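Side-chain contacts in general Secretion Pathway Protein (Vibrio vulnificus, PDB 4G54), which probably binds peptidoglycan in the periplasm as part of the EpsAB fusion protein of the type II secretion system: residues A[34-39]-A[224-229]; A[50-55]-A[60-65]; A[131-136]-A[198-203]. All blocks are in the same frame, centred on the assembly; numbering follows the deposited sequence.

Interaction 2 and the helix of interaction 1 belong to the C39-peptidase-like domain; the two contacts, centred about 19 Å apart, meet along helix 30-40: Leu34 CD1 packs 3.6 Å from Thr50 O, and Tyr38 OH lies 3.8 Å from Phe60 CB. Interaction 3, centred about 14 Å from interaction 2, joins the end of strand 125-131 to helix 193-202 of the probable peptidoglycan-binding domain. Arg135 NH2 probably hydrogen-bonds Phe60 O at 3.2 Å, and Gln61 OE1 lies 3.4 Å from Met132 SD, so strand 60-66 touches both neighbours. Interactions 1 and 3 do not meet, their nearest atoms being about 8 Å apart. Along the chain, 224-229 comes after both other contacts have closed.

Interaction 1: residues A[34-39]-A[224-229]; sequences LEELYK and MRYPEF
Polar contacts centre on the carboxylate of Glu36. Tyr226 OH donates a hydrogen bond of 2.6 Å to Glu36 OE2 from above the carboxylate plane, and the carboxylate and phenol ring stand almost perpendicular, at 88°. Glu36 CG is anti to the backbone N (chi1 -163°) and the chain then bends at chi2, which carries the acid out from the helix to the tyrosine. Glu36 OE1 takes a salt bridge of 3.0 Å from Lys39 NZ, on the syn side but tilted out of the carboxylate plane. A water accepts from Lys39 NZ and lies within bonding distance of Glu36 OE2 and Pro227 O, probably linking the ion pair to the loop backbone.

Apolar contact comes from Lys39, whose aliphatic chain crosses the ring of Phe229. Its CB sits 3.9 Å from the ring centroid, 7° off the normal, a CH-pi contact over the face. Pro227, after a cis peptide bond, covers one face of Tyr226 with its CB. Tyr226 OH is also hydrogen-bonded to Gly107 N, so the phenol is held from both the helix and a neighbouring loop. These contacts fasten the late loop 224-229 to helix 30-40 of the C39-peptidase-like fold.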
loop_
_atom_site.group_PDB
_atom_site.type_symbol
_atom_site.label_atom_id
_atom_site.label_comp_id
_atom_site.label_asym_id
_atom_site.label_seq_id
_atom_site.Cartn_x
_atom_site.Cartn_y
_atom_site.Cartn_z
ATOM N N LEU A 34 5.013 -3.553 -11.226
ATOM C CA LEU A 34 4.815 -4.087 -9.840
ATOM C C LEU A 34 6.144 -4.539 -9.247
ATOM O O LEU A 34 6.360 -4.352 -8.030
ATOM C CB LEU A 34 3.857 -5.256 -9.801
ATOM C CG LEU A 34 2.432 -4.862 -10.063
ATOM C CD1 LEU A 34 1.671 -6.163 -10.185
ATOM C CD2 LEU A 34 1.845 -3.993 -8.875
ATOM N N GLU A 35 7.064 -5.023 -10.099
ATOM C CA GLU A 35 8.406 -5.328 -9.575
ATOM C C GLU A 35 9.001 -4.041 -8.968
ATOM O O GLU A 35 9.608 -4.078 -7.874
ATOM C CB GLU A 35 9.323 -5.958 -10.673
ATOM C CG GLU A 35 10.610 -6.405 -10.099
ATOM C CD GLU A 35 11.549 -6.942 -11.169
ATOM O OE1 GLU A 35 11.242 -6.788 -12.371
ATOM O OE2 GLU A 35 12.598 -7.487 -10.774
ATOM N N GLU A 36 8.858 -2.893 -9.618
ATOM C CA GLU A 36 9.366 -1.649 -9.083
ATOM C C GLU A 36 8.612 -1.242 -7.790
ATOM O O GLU A 36 9.220 -0.730 -6.839
ATOM C CB GLU A 36 9.238 -0.550 -10.178
ATOM C CG GLU A 36 10.125 0.728 -9.897
ATOM C CD GLU A 36 11.610 0.462 -10.012
ATOM O OE1 GLU A 36 12.035 -0.645 -10.512
ATOM O OE2 GLU A 36 12.346 1.421 -9.652
ATOM N N LEU A 37 7.284 -1.375 -7.835
ATOM C CA LEU A 37 6.508 -0.962 -6.642
ATOM C C LEU A 37 6.882 -1.792 -5.431
ATOM O O LEU A 37 7.023 -1.256 -4.326
ATOM C CB LEU A 37 5.011 -1.051 -7.013
ATOM C CG LEU A 37 4.055 -0.562 -5.932
ATOM C CD1 LEU A 37 4.378 0.866 -5.665
ATOM C CD2 LEU A 37 2.593 -0.696 -6.468
ATOM N N TYR A 38 7.153 -3.088 -5.625
ATOM C CA TYR A 38 7.597 -3.882 -4.472
ATOM C C TYR A 38 8.963 -3.398 -3.949
ATOM O O TYR A 38 9.214 -3.465 -2.734
ATOM C CB TYR A 38 7.773 -5.339 -4.842
ATOM C CG TYR A 38 6.515 -6.191 -4.704
ATOM C CD1 TYR A 38 5.801 -6.592 -5.809
ATOM C CD2 TYR A 38 6.021 -6.581 -3.422
ATOM C CE1 TYR A 38 4.631 -7.493 -5.637
ATOM C CE2 TYR A 38 4.909 -7.329 -3.259
ATOM C CZ TYR A 38 4.244 -7.824 -4.349
ATOM O OH TYR A 38 3.132 -8.608 -4.165
ATOM N N LYS A 39 9.825 -2.895 -4.807
ATOM C CA LYS A 39 11.119 -2.439 -4.281
ATOM C C LYS A 39 10.918 -1.256 -3.279
ATOM O O LYS A 39 11.697 -1.081 -2.334
ATOM C CB LYS A 39 11.980 -1.924 -5.401
ATOM C CG LYS A 39 12.378 -2.930 -6.405
ATOM C CD LYS A 39 13.427 -2.290 -7.412
ATOM C CE LYS A 39 13.431 -3.097 -8.674
ATOM N NZ LYS A 39 14.300 -2.458 -9.710
ATOM N N MET A 224 20.686 7.688 -0.875
ATOM C CA MET A 224 20.426 6.608 -1.850
ATOM C C MET A 224 19.650 7.295 -2.965
ATOM O O MET A 224 18.486 7.582 -2.786
ATOM C CB MET A 224 19.622 5.489 -1.111
ATOM C CG MET A 224 19.091 4.253 -1.864
ATOM S SD MET A 224 20.410 3.370 -2.693
ATOM C CE MET A 224 21.456 2.790 -1.318
ATOM N N ARG A 225 20.259 7.569 -4.118
ATOM C CA ARG A 225 19.525 8.246 -5.172
ATOM C C ARG A 225 18.747 7.277 -6.098
ATOM O O ARG A 225 19.323 6.332 -6.659
ATOM C CB ARG A 225 20.473 9.140 -5.994
ATOM C CG ARG A 225 19.731 10.203 -6.850
ATOM C CD ARG A 225 20.704 11.340 -7.273
ATOM N NE ARG A 225 21.394 11.874 -6.098
ATOM C CZ ARG A 225 22.609 12.436 -6.089
ATOM N NH1 ARG A 225 23.317 12.564 -7.214
ATOM N NH2 ARG A 225 23.120 12.872 -4.943
ATOM N N TYR A 226 17.439 7.501 -6.221
ATOM C CA TYR A 226 16.607 6.724 -7.130
ATOM C C TYR A 226 17.287 6.833 -8.514
ATOM O O TYR A 226 17.706 7.964 -8.906
ATOM C CB TYR A 226 15.201 7.324 -7.142
ATOM C CG TYR A 226 14.301 6.493 -7.984
ATOM C CD1 TYR A 226 13.789 5.299 -7.472
ATOM C CD2 TYR A 226 14.097 6.779 -9.353
ATOM C CE1 TYR A 226 13.032 4.492 -8.226
ATOM C CE2 TYR A 226 13.281 5.954 -10.167
ATOM C CZ TYR A 226 12.803 4.800 -9.591
ATOM O OH TYR A 226 12.003 3.972 -10.282
ATOM N N PRO A 227 17.380 5.713 -9.277
ATOM C CA PRO A 227 16.736 4.402 -9.168
ATOM C C PRO A 227 17.471 3.340 -8.401
ATOM O O PRO A 227 17.046 2.172 -8.416
ATOM C CB PRO A 227 16.569 3.944 -10.637
ATOM C CG PRO A 227 17.815 4.624 -11.337
ATOM C CD PRO A 227 17.979 5.943 -10.625
ATOM N N GLU A 228 18.523 3.746 -7.695
ATOM C CA GLU A 228 19.241 2.808 -6.869
ATOM C C GLU A 228 18.374 2.565 -5.623
ATOM O O GLU A 228 17.784 3.508 -5.069
ATOM C CB GLU A 228 20.660 3.340 -6.432
ATOM C CG GLU A 228 21.599 3.913 -7.549
ATOM C CD GLU A 228 21.859 2.930 -8.746
ATOM O OE1 GLU A 228 22.901 2.201 -8.719
ATOM O OE2 GLU A 228 21.027 2.907 -9.707
ATOM N N PHE A 229 18.369 1.299 -5.227
ATOM C CA PHE A 229 17.801 0.779 -3.980
ATOM C C PHE A 229 18.893 0.068 -3.195
ATOM O O PHE A 229 19.881 -0.474 -3.755
ATOM C CB PHE A 229 16.588 -0.199 -4.216
ATOM C CG PHE A 229 15.345 0.502 -4.638
ATOM C CD1 PHE A 229 14.511 1.080 -3.678
ATOM C CD2 PHE A 229 15.080 0.689 -5.965
ATOM C CE1 PHE A 229 13.397 1.826 -4.054
ATOM C CE2 PHE A 229 13.912 1.382 -6.364
ATOM C CZ PHE A 229 13.100 1.994 -5.398
HETATM O O HOH W 1 14.862 0.656 -9.809
#

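Interaction 2: residues A[50-55]-A[60-65]; sequences TMCEQP and FQCQVR
Cys52 is joined to Cys62 by a disulfide, SG to SG 2.1 Å, with a torsion of -101° about the S-S bond. Both side chains point toward the opposite segment, and SG anti to the backbone N in each cysteine sends the sulfur across to its partner. Leu34 of helix 30-40 touches both half-cystines, so the bridge lies against that helix. The carbonyl of Cys52 takes part too: a water donates to Cys52 O and to Cys62 O, at 2.8 Å from the latter, and accepts from Gln54 NE2.

Two residues on, Gln54 bends at chi2 and brings its amide over the strand, where it crosses the Gln61 side chain at about a right angle with the amide planes 40° apart. Gln54 OE1 is 3.2 Å from Gln61 NE2. A second water accepts from Cys62 N at 3.0 Å and, more weakly, from both glutamine NE2 atoms, so the clear hydrogen bonds between the segments run through the two waters.

Strand 60-66 is outermost in the six-stranded antiparallel sheet and pairs on one side with strand 125-131. The result is a short disulfide-closed loop fastened to an edge strand of the C39-peptidase-like domain.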
loop_
_atom_site.group_PDB
_atom_site.type_symbol
_atom_site.label_atom_id
_atom_site.label_comp_id
_atom_site.label_asym_id
_atom_site.label_seq_id
_atom_site.Cartn_x
_atom_site.Cartn_y
_atom_site.Cartn_z
ATOM N N THR A 50 4.394 -10.818 -9.230
ATOM C CA THR A 50 3.960 -9.701 -10.041
ATOM C C THR A 50 2.866 -9.994 -11.064
ATOM O O THR A 50 2.568 -9.142 -11.920
ATOM C CB THR A 50 5.214 -9.095 -10.763
ATOM O OG1 THR A 50 5.836 -10.130 -11.542
ATOM C CG2 THR A 50 6.166 -8.552 -9.782
ATOM N N MET A 51 2.319 -11.196 -10.966
ATOM C CA MET A 51 1.093 -11.533 -11.747
ATOM C C MET A 51 -0.188 -10.790 -11.256
ATOM O O MET A 51 -1.146 -10.682 -12.030
ATOM C CB MET A 51 0.841 -13.027 -11.766
ATOM C CG MET A 51 1.872 -13.852 -12.538
ATOM S SD MET A 51 1.593 -15.597 -12.202
ATOM C CE MET A 51 0.366 -16.076 -13.462
ATOM N N CYS A 52 -0.194 -10.331 -9.998
ATOM C CA CYS A 52 -1.377 -9.674 -9.405
ATOM C C CYS A 52 -2.639 -10.510 -9.596
ATOM O O CYS A 52 -3.671 -10.015 -10.027
ATOM C CB CYS A 52 -1.555 -8.291 -10.070
ATOM S SG CYS A 52 -2.534 -7.154 -8.995
ATOM N N GLU A 53 -2.538 -11.789 -9.230
ATOM C CA GLU A 53 -3.692 -12.677 -9.344
ATOM C C GLU A 53 -3.935 -13.203 -7.959
ATOM O O GLU A 53 -3.077 -13.129 -7.066
ATOM C CB GLU A 53 -3.395 -13.815 -10.322
ATOM C CG GLU A 53 -3.505 -13.310 -11.793
ATOM C CD GLU A 53 -3.035 -14.315 -12.860
ATOM O OE1 GLU A 53 -3.091 -15.535 -12.580
ATOM O OE2 GLU A 53 -2.623 -13.900 -13.992
ATOM N N GLN A 54 -5.176 -13.652 -7.721
ATOM C CA GLN A 54 -5.504 -14.212 -6.423
ATOM C C GLN A 54 -5.531 -15.714 -6.559
ATOM O O GLN A 54 -5.928 -16.210 -7.646
ATOM C CB GLN A 54 -6.924 -13.859 -6.000
ATOM C CG GLN A 54 -7.177 -12.367 -5.898
ATOM C CD GLN A 54 -6.217 -11.617 -4.995
ATOM O OE1 GLN A 54 -6.134 -11.867 -3.792
ATOM N NE2 GLN A 54 -5.597 -10.590 -5.563
ATOM N N PRO A 55 -5.169 -16.441 -5.519
ATOM C CA PRO A 55 -4.776 -15.975 -4.184
ATOM C C PRO A 55 -3.375 -15.366 -4.101
ATOM O O PRO A 55 -2.511 -15.658 -4.957
ATOM C CB PRO A 55 -4.816 -17.256 -3.308
ATOM C CG PRO A 55 -4.681 -18.347 -4.270
ATOM C CD PRO A 55 -5.362 -17.908 -5.546
ATOM N N PHE A 60 1.209 -9.685 1.016
ATOM C CA PHE A 60 0.741 -8.533 0.268
ATOM C C PHE A 60 -0.526 -8.821 -0.480
ATOM O O PHE A 60 -0.731 -9.957 -1.041
ATOM C CB PHE A 60 1.809 -7.977 -0.702
ATOM C CG PHE A 60 2.774 -7.010 -0.101
ATOM C CD1 PHE A 60 3.720 -7.460 0.776
ATOM C CD2 PHE A 60 2.709 -5.626 -0.402
ATOM C CE1 PHE A 60 4.611 -6.587 1.384
ATOM C CE2 PHE A 60 3.615 -4.756 0.147
ATOM C CZ PHE A 60 4.532 -5.175 1.073
ATOM N N GLN A 61 -1.415 -7.834 -0.545
ATOM C CA GLN A 61 -2.595 -7.849 -1.438
ATOM C C GLN A 61 -2.229 -7.037 -2.666
ATOM O O GLN A 61 -1.524 -6.027 -2.567
ATOM C CB GLN A 61 -3.734 -7.092 -0.765
ATOM C CG GLN A 61 -5.127 -7.430 -1.076
ATOM C CD GLN A 61 -5.484 -8.833 -0.626
ATOM O OE1 GLN A 61 -5.895 -9.137 0.556
ATOM N NE2 GLN A 61 -5.418 -9.687 -1.573
ATOM N N CYS A 62 -2.761 -7.447 -3.823
ATOM C CA CYS A 62 -2.554 -6.731 -5.094
ATOM C C CYS A 62 -3.933 -6.594 -5.693
ATOM O O CYS A 62 -4.680 -7.581 -5.734
ATOM C CB CYS A 62 -1.641 -7.556 -6.014
ATOM S SG CYS A 62 -1.170 -6.503 -7.487
ATOM N N GLN A 63 -4.334 -5.349 -6.043
ATOM C CA GLN A 63 -5.703 -5.146 -6.586
ATOM C C GLN A 63 -5.646 -4.092 -7.684
ATOM O O GLN A 63 -5.039 -3.014 -7.466
ATOM C CB GLN A 63 -6.620 -4.685 -5.383
ATOM C CG GLN A 63 -8.064 -4.516 -5.608
ATOM C CD GLN A 63 -8.733 -3.883 -4.336
ATOM O OE1 GLN A 63 -8.339 -2.806 -3.923
ATOM N NE2 GLN A 63 -9.751 -4.535 -3.773
ATOM N N VAL A 64 -6.315 -4.325 -8.815
ATOM C CA VAL A 64 -6.494 -3.296 -9.866
ATOM C C VAL A 64 -7.793 -2.562 -9.541
ATOM O O VAL A 64 -8.814 -3.187 -9.121
ATOM C CB VAL A 64 -6.564 -3.965 -11.228
ATOM C CG1 VAL A 64 -6.898 -2.917 -12.293
ATOM C CG2 VAL A 64 -5.223 -4.651 -11.642
ATOM N N ARG A 65 -7.789 -1.221 -9.575
ATOM C CA ARG A 65 -9.020 -0.466 -9.231
ATOM C C ARG A 65 -9.070 0.678 -10.229
ATOM O O ARG A 65 -8.065 1.018 -10.858
ATOM C CB ARG A 65 -8.897 0.153 -7.836
ATOM C CG ARG A 65 -9.203 -0.863 -6.634
ATOM C CD ARG A 65 -9.836 -0.148 -5.384
ATOM N NE ARG A 65 -9.030 0.989 -4.887
ATOM C CZ ARG A 65 -7.794 0.922 -4.418
ATOM N NH1 ARG A 65 -7.223 -0.263 -4.250
ATOM N NH2 ARG A 65 -7.145 2.080 -4.036
HETATM O O HOH W 2 -5.617 -9.127 -7.839
HETATM O O HOH W 3 -3.241 -10.455 -3.809
#

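Interaction 3: residues A[131-136]-A[198-203]; sequences PMPLRE and RLQHMV
Gln200 reaches from its helix into the loop at 132-134 and grips the backbone of Leu134 with both ends of its amide. Leu134 N donates to Gln200 OE1 at 2.8 Å, in the carbonyl plane and on a lone pair, with an N-H...O angle of 156°. In return Gln200 NE2 donates to Leu134 O at 2.9 Å, nearly straight at 174°, and the acceptor lies in the amide plane. The paired bonds fix the rotation of the amide. CG lies beside the backbone N (chi1 -76°), and the chain is extended beyond it, which carries the amide out to the 132-134 backbone while NE2 stays within reach of Leu196 O, one turn back, which it also bonds. Both donor and acceptor of this buried group are thus used.

Met132 crosses the amide at about a right angle and lies off one face, its CG 3.4 Å from Gln200 NE2. Leu134 lies off the other face, setting CB 3.5 Å from Gln200 OE1. Pro133 slides past near the amide plane, with CD 3.1 Å from Gln200 OE1; its ring nitrogen has no hydrogen to give.

The contact joins the two domains: 131-136 leads out of strand 125-131 of the C39-peptidase-like domain, and helix 193-202 belongs to the helical, putative peptidoglycan-binding unit, where Leu153 of helix 145-158 packs on Gln200.

Within 131-136, Arg135 NE bonds Met132 O at 2.9 Å, in both the carbonyl and guanidinium planes, and its terminal nitrogens reach Ile59 O and Ser56 OG. Near the helix end, a water lies 2.8 Å from both Pro131 O and Val203 O.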
loop_
_atom_site.group_PDB
_atom_site.type_symbol
_atom_site.label_atom_id
_atom_site.label_comp_id
_atom_site.label_asym_id
_atom_site.label_seq_id
_atom_site.Cartn_x
_atom_site.Cartn_y
_atom_site.Cartn_z
ATOM N N PRO A 131 0.663 -4.399 2.306
ATOM C CA PRO A 131 0.739 -5.574 3.214
ATOM C C PRO A 131 -0.566 -5.835 3.969
ATOM O O PRO A 131 -1.197 -4.901 4.549
ATOM C CB PRO A 131 1.868 -5.133 4.205
ATOM C CG PRO A 131 1.830 -3.625 4.208
ATOM C CD PRO A 131 1.429 -3.250 2.767
ATOM N N MET A 132 -0.979 -7.090 4.012
ATOM C CA MET A 132 -2.231 -7.437 4.746
ATOM C C MET A 132 -1.982 -8.736 5.448
ATOM O O MET A 132 -2.496 -9.763 5.067
ATOM C CB MET A 132 -3.430 -7.477 3.764
ATOM C CG MET A 132 -4.679 -7.644 4.666
ATOM S SD MET A 132 -6.083 -7.438 3.483
ATOM C CE MET A 132 -7.323 -7.707 4.691
ATOM N N PRO A 133 -1.250 -8.719 6.565
ATOM C CA PRO A 133 -0.999 -9.939 7.332
ATOM C C PRO A 133 -2.190 -10.505 8.076
ATOM O O PRO A 133 -2.156 -11.701 8.424
ATOM C CB PRO A 133 0.049 -9.493 8.326
ATOM C CG PRO A 133 -0.203 -8.014 8.597
ATOM C CD PRO A 133 -0.491 -7.600 7.114
ATOM N N LEU A 134 -3.248 -9.679 8.268
ATOM C CA LEU A 134 -4.410 -10.128 9.047
ATOM C C LEU A 134 -5.587 -10.356 8.136
ATOM O O LEU A 134 -6.136 -9.390 7.545
ATOM C CB LEU A 134 -4.803 -9.143 10.160
ATOM C CG LEU A 134 -3.633 -8.739 11.039
ATOM C CD1 LEU A 134 -4.169 -7.772 12.220
ATOM C CD2 LEU A 134 -3.069 -10.044 11.718
ATOM N N ARG A 135 -5.902 -11.615 7.910
ATOM C CA ARG A 135 -6.894 -11.938 6.866
ATOM C C ARG A 135 -8.015 -12.764 7.442
ATOM O O ARG A 135 -8.829 -13.285 6.657
ATOM C CB ARG A 135 -6.242 -12.819 5.766
ATOM C CG ARG A 135 -5.045 -12.097 5.095
ATOM C CD ARG A 135 -5.323 -11.708 3.758
ATOM N NE ARG A 135 -4.117 -11.157 3.110
ATOM C CZ ARG A 135 -3.788 -11.399 1.872
ATOM N NH1 ARG A 135 -4.556 -12.227 1.138
ATOM N NH2 ARG A 135 -2.694 -10.772 1.337
ATOM N N GLU A 136 -8.044 -12.913 8.774
ATOM C CA GLU A 136 -9.142 -13.625 9.450
ATOM C C GLU A 136 -9.719 -12.814 10.609
ATOM O O GLU A 136 -8.994 -11.997 11.247
ATOM C CB GLU A 136 -8.619 -14.947 10.036
ATOM C CG GLU A 136 -8.202 -15.813 8.888
ATOM C CD GLU A 136 -7.615 -17.159 9.308
ATOM O OE1 GLU A 136 -8.171 -17.850 10.181
ATOM O OE2 GLU A 136 -6.660 -17.613 8.609
ATOM N N ARG A 198 -9.921 -2.031 6.069
ATOM C CA ARG A 198 -9.621 -0.612 6.132
ATOM C C ARG A 198 -8.357 -0.324 6.904
ATOM O O ARG A 198 -7.553 0.478 6.441
ATOM C CB ARG A 198 -10.798 0.047 6.813
ATOM C CG ARG A 198 -10.727 1.629 6.950
ATOM C CD ARG A 198 -10.797 2.317 5.545
ATOM N NE ARG A 198 -12.157 2.094 5.013
ATOM C CZ ARG A 198 -13.291 2.690 5.404
ATOM N NH1 ARG A 198 -14.495 2.307 4.920
ATOM N NH2 ARG A 198 -13.314 3.650 6.319
ATOM N N LEU A 199 -8.166 -0.999 8.067
ATOM C CA LEU A 199 -6.994 -0.725 8.896
ATOM C C LEU A 199 -5.700 -0.990 8.109
ATOM O O LEU A 199 -4.764 -0.155 8.098
ATOM C CB LEU A 199 -7.039 -1.665 10.127
ATOM C CG LEU A 199 -5.832 -1.497 11.025
ATOM C CD1 LEU A 199 -5.779 -0.073 11.671
ATOM C CD2 LEU A 199 -6.031 -2.524 12.144
ATOM N N GLN A 200 -5.680 -2.142 7.385
ATOM C CA GLN A 200 -4.395 -2.506 6.781
ATOM C C GLN A 200 -4.188 -1.813 5.440
ATOM O O GLN A 200 -3.027 -1.634 4.986
ATOM C CB GLN A 200 -4.371 -4.035 6.590
ATOM C CG GLN A 200 -4.120 -4.642 7.994
ATOM C CD GLN A 200 -4.384 -6.159 7.892
ATOM O OE1 GLN A 200 -3.442 -6.932 7.873
ATOM N NE2 GLN A 200 -5.647 -6.576 7.743
ATOM N N HIS A 201 -5.253 -1.322 4.770
ATOM C CA HIS A 201 -4.982 -0.500 3.598
ATOM C C HIS A 201 -4.466 0.878 4.038
ATOM O O HIS A 201 -3.683 1.495 3.311
ATOM C CB HIS A 201 -6.276 -0.430 2.762
ATOM C CG HIS A 201 -6.091 0.336 1.483
ATOM N ND1 HIS A 201 -5.641 -0.198 0.295
ATOM C CD2 HIS A 201 -6.280 1.667 1.271
ATOM C CE1 HIS A 201 -5.562 0.775 -0.617
ATOM N NE2 HIS A 201 -5.914 1.914 -0.043
ATOM N N MET A 202 -4.837 1.354 5.251
ATOM C CA MET A 202 -4.395 2.712 5.671
ATOM C C MET A 202 -2.988 2.715 6.227
ATOM O O MET A 202 -2.201 3.676 5.979
ATOM C CB MET A 202 -5.388 3.190 6.771
ATOM C CG MET A 202 -6.814 3.573 6.345
ATOM S SD MET A 202 -7.729 4.013 7.868
ATOM C CE MET A 202 -6.695 5.382 8.445
ATOM N N VAL A 203 -2.622 1.660 7.004
ATOM C CA VAL A 203 -1.298 1.718 7.695
ATOM C C VAL A 203 -0.612 0.370 7.587
ATOM O O VAL A 203 -1.241 -0.668 7.402
ATOM C CB VAL A 203 -1.404 2.104 9.241
ATOM C CG1 VAL A 203 -1.912 3.573 9.435
ATOM C CG2 VAL A 203 -2.273 1.130 9.958
HETATM O O HOH W 4 -0.799 -3.443 6.939
#